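Long-range contact in WbbM protein (Klebsiella pneumoniae, PDB 6U4B), which is thought to act as a bifunctional glycosyltransferase that polymerises O-antigen, one of its modules belonging to glycosyltransferase family 8: residues P303-F308 against K401-S407. Residues are numbered along the deposited sequence; the frame is centred on the assembly and turned at random.
Sequences PVVISF and KVVFIDS. With MG (magnesium ion), chain C.
The Phe404 ring approaches the backbone of the neighbouring strand obliquely, its CD1 3.3 Å from Val305 O, while the Phe308 ring has Ile306 CG2 in plane at its edge and meets Ser407 CB obliquely. Strand 303-308 runs parallel to strand 402-405, with Ser407 in the loop that follows, in the core of a GT-A-type nucleotide-binding fold, as expected for family 8 glycosyltransferases. Val403 N donates to Pro303 O, Val305 N to Val403 O and Ile405 N to Val305 O, joining the strands in parallel pairing. On one face of the sheet Val304 CG1 lies beside Ile405 CG2, under helix 313-325. On the other, Val305 CG2, anti to its own carbonyl carbon, presses against Val402 CG1 at a tight 3.5 Å, with Ile392 of helix 392-395 touching Val402 and Phe404. Beyond Ile405 the strands part, and a water bridges the gap, accepting from Ser307 N and donating to Ile405 O. The second strand then delivers Asp406, first aspartate of the DxD motif, to the metal site that Asp408 and His560 complete. The two carboxylate oxygens of Asp406 divide the work: OD1 forms a salt bridge with Arg389, while Asp406 OD2 binds the magnesium ion at 2.1 Å.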
loop_
_atom_site.group_PDB
_atom_site.type_symbol
_atom_site.label_atom_id
_atom_site.label_comp_id
_atom_site.label_asym_id
_atom_site.label_seq_id
_atom_site.Cartn_x
_atom_site.Cartn_y
_atom_site.Cartn_z
ATOM N N PRO A 303 3.832 -13.390 24.427
ATOM C CA PRO A 303 4.190 -12.099 25.036
ATOM C C PRO A 303 5.490 -11.578 24.441
ATOM O O PRO A 303 6.531 -12.237 24.513
ATOM C CB PRO A 303 4.345 -12.437 26.526
ATOM C CG PRO A 303 3.759 -13.821 26.690
ATOM C CD PRO A 303 3.987 -14.499 25.378
ATOM N N VAL A 304 5.429 -10.385 23.857
ATOM C CA VAL A 304 6.572 -9.758 23.205
ATOM C C VAL A 304 6.837 -8.428 23.892
ATOM O O VAL A 304 5.932 -7.596 24.015
ATOM C CB VAL A 304 6.327 -9.560 21.698
ATOM C CG1 VAL A 304 7.521 -8.873 21.055
ATOM C CG2 VAL A 304 6.038 -10.897 21.031
ATOM N N VAL A 305 8.075 -8.227 24.333
ATOM C CA VAL A 305 8.455 -7.041 25.090
ATOM C C VAL A 305 9.482 -6.256 24.290
ATOM O O VAL A 305 10.509 -6.806 23.871
ATOM C CB VAL A 305 8.999 -7.409 26.481
ATOM C CG1 VAL A 305 9.450 -6.158 27.217
ATOM C CG2 VAL A 305 7.929 -8.130 27.267
ATOM N N ILE A 306 9.198 -4.973 24.080
ATOM C CA ILE A 306 10.066 -4.064 23.345
ATOM C C ILE A 306 10.276 -2.819 24.195
ATOM O O ILE A 306 9.416 -2.439 24.995
ATOM C CB ILE A 306 9.469 -3.690 21.969
ATOM C CG1 ILE A 306 8.852 -4.918 21.296
ATOM C CG2 ILE A 306 10.532 -3.083 21.072
ATOM C CD1 ILE A 306 7.979 -4.588 20.102
ATOM N N SER A 307 11.428 -2.179 24.016
ATOM C CA SER A 307 11.767 -0.981 24.770
ATOM C C SER A 307 12.393 0.042 23.836
ATOM O O SER A 307 13.359 -0.269 23.133
ATOM C CB SER A 307 12.725 -1.311 25.923
ATOM O OG SER A 307 13.178 -0.139 26.573
ATOM N N PHE A 308 11.844 1.255 23.825
ATOM C CA PHE A 308 12.437 2.334 23.048
ATOM C C PHE A 308 11.892 3.670 23.530
ATOM O O PHE A 308 10.864 3.740 24.211
ATOM C CB PHE A 308 12.187 2.162 21.540
ATOM C CG PHE A 308 10.739 1.967 21.170
ATOM C CD1 PHE A 308 10.232 0.697 20.943
ATOM C CD2 PHE A 308 9.891 3.056 21.020
ATOM C CE1 PHE A 308 8.908 0.513 20.588
ATOM C CE2 PHE A 308 8.564 2.879 20.669
ATOM C CZ PHE A 308 8.071 1.606 20.451
ATOM N N LYS A 401 6.447 -17.375 30.248
ATOM C CA LYS A 401 7.578 -17.053 29.391
ATOM C C LYS A 401 7.276 -15.792 28.592
ATOM O O LYS A 401 6.125 -15.506 28.255
ATOM C CB LYS A 401 7.929 -18.211 28.442
ATOM C CG LYS A 401 8.510 -19.421 29.150
ATOM C CD LYS A 401 9.154 -20.398 28.180
ATOM C CE LYS A 401 8.135 -21.011 27.239
ATOM N NZ LYS A 401 8.743 -22.086 26.406
ATOM N N VAL A 402 8.336 -15.051 28.283
ATOM C CA VAL A 402 8.255 -13.752 27.624
ATOM C C VAL A 402 9.428 -13.626 26.656
ATOM O O VAL A 402 10.555 -14.013 26.977
ATOM C CB VAL A 402 8.269 -12.609 28.662
ATOM C CG1 VAL A 402 8.937 -11.369 28.102
ATOM C CG2 VAL A 402 6.858 -12.300 29.141
ATOM N N VAL A 403 9.160 -13.082 25.470
ATOM C CA VAL A 403 10.181 -12.875 24.447
ATOM C C VAL A 403 10.517 -11.392 24.389
ATOM O O VAL A 403 9.661 -10.569 24.042
ATOM C CB VAL A 403 9.720 -13.381 23.071
ATOM C CG1 VAL A 403 10.806 -13.150 22.033
ATOM C CG2 VAL A 403 9.345 -14.851 23.146
ATOM N N PHE A 404 11.757 -11.047 24.734
ATOM C CA PHE A 404 12.247 -9.694 24.509
ATOM C C PHE A 404 12.953 -9.612 23.164
ATOM O O PHE A 404 13.633 -10.552 22.745
ATOM C CB PHE A 404 13.212 -9.241 25.611
ATOM C CG PHE A 404 13.911 -7.942 25.293
ATOM C CD1 PHE A 404 13.342 -6.734 25.657
ATOM C CD2 PHE A 404 15.117 -7.929 24.597
ATOM C CE1 PHE A 404 13.962 -5.541 25.351
ATOM C CE2 PHE A 404 15.735 -6.738 24.278
ATOM C CZ PHE A 404 15.161 -5.544 24.661
ATOM N N ILE A 405 12.813 -8.464 22.504
ATOM C CA ILE A 405 13.501 -8.234 21.238
ATOM C C ILE A 405 13.895 -6.765 21.157
ATOM O O ILE A 405 13.119 -5.879 21.528
ATOM C CB ILE A 405 12.628 -8.674 20.039
ATOM C CG1 ILE A 405 13.378 -8.490 18.715
ATOM C CG2 ILE A 405 11.288 -7.938 20.029
ATOM C CD1 ILE A 405 12.656 -9.091 17.526
ATOM N N ASP A 406 15.116 -6.517 20.684
ATOM C CA ASP A 406 15.581 -5.153 20.459
ATOM C C ASP A 406 14.655 -4.413 19.496
ATOM O O ASP A 406 14.035 -5.008 18.608
ATOM C CB ASP A 406 17.002 -5.163 19.893
ATOM C CG ASP A 406 18.065 -5.066 20.968
ATOM O OD1 ASP A 406 17.727 -5.187 22.166
ATOM O OD2 ASP A 406 19.244 -4.859 20.610
ATOM N N SER A 407 14.582 -3.093 19.663
ATOM C CA SER A 407 13.706 -2.286 18.826
ATOM C C SER A 407 14.272 -2.055 17.431
ATOM O O SER A 407 13.499 -1.793 16.502
ATOM C CB SER A 407 13.425 -0.939 19.496
ATOM O OG SER A 407 14.572 -0.108 19.477
HETATM MG MG MG C . 20.020 -3.796 18.916
HETATM O O HOH W 1 13.562 -3.243 22.521
#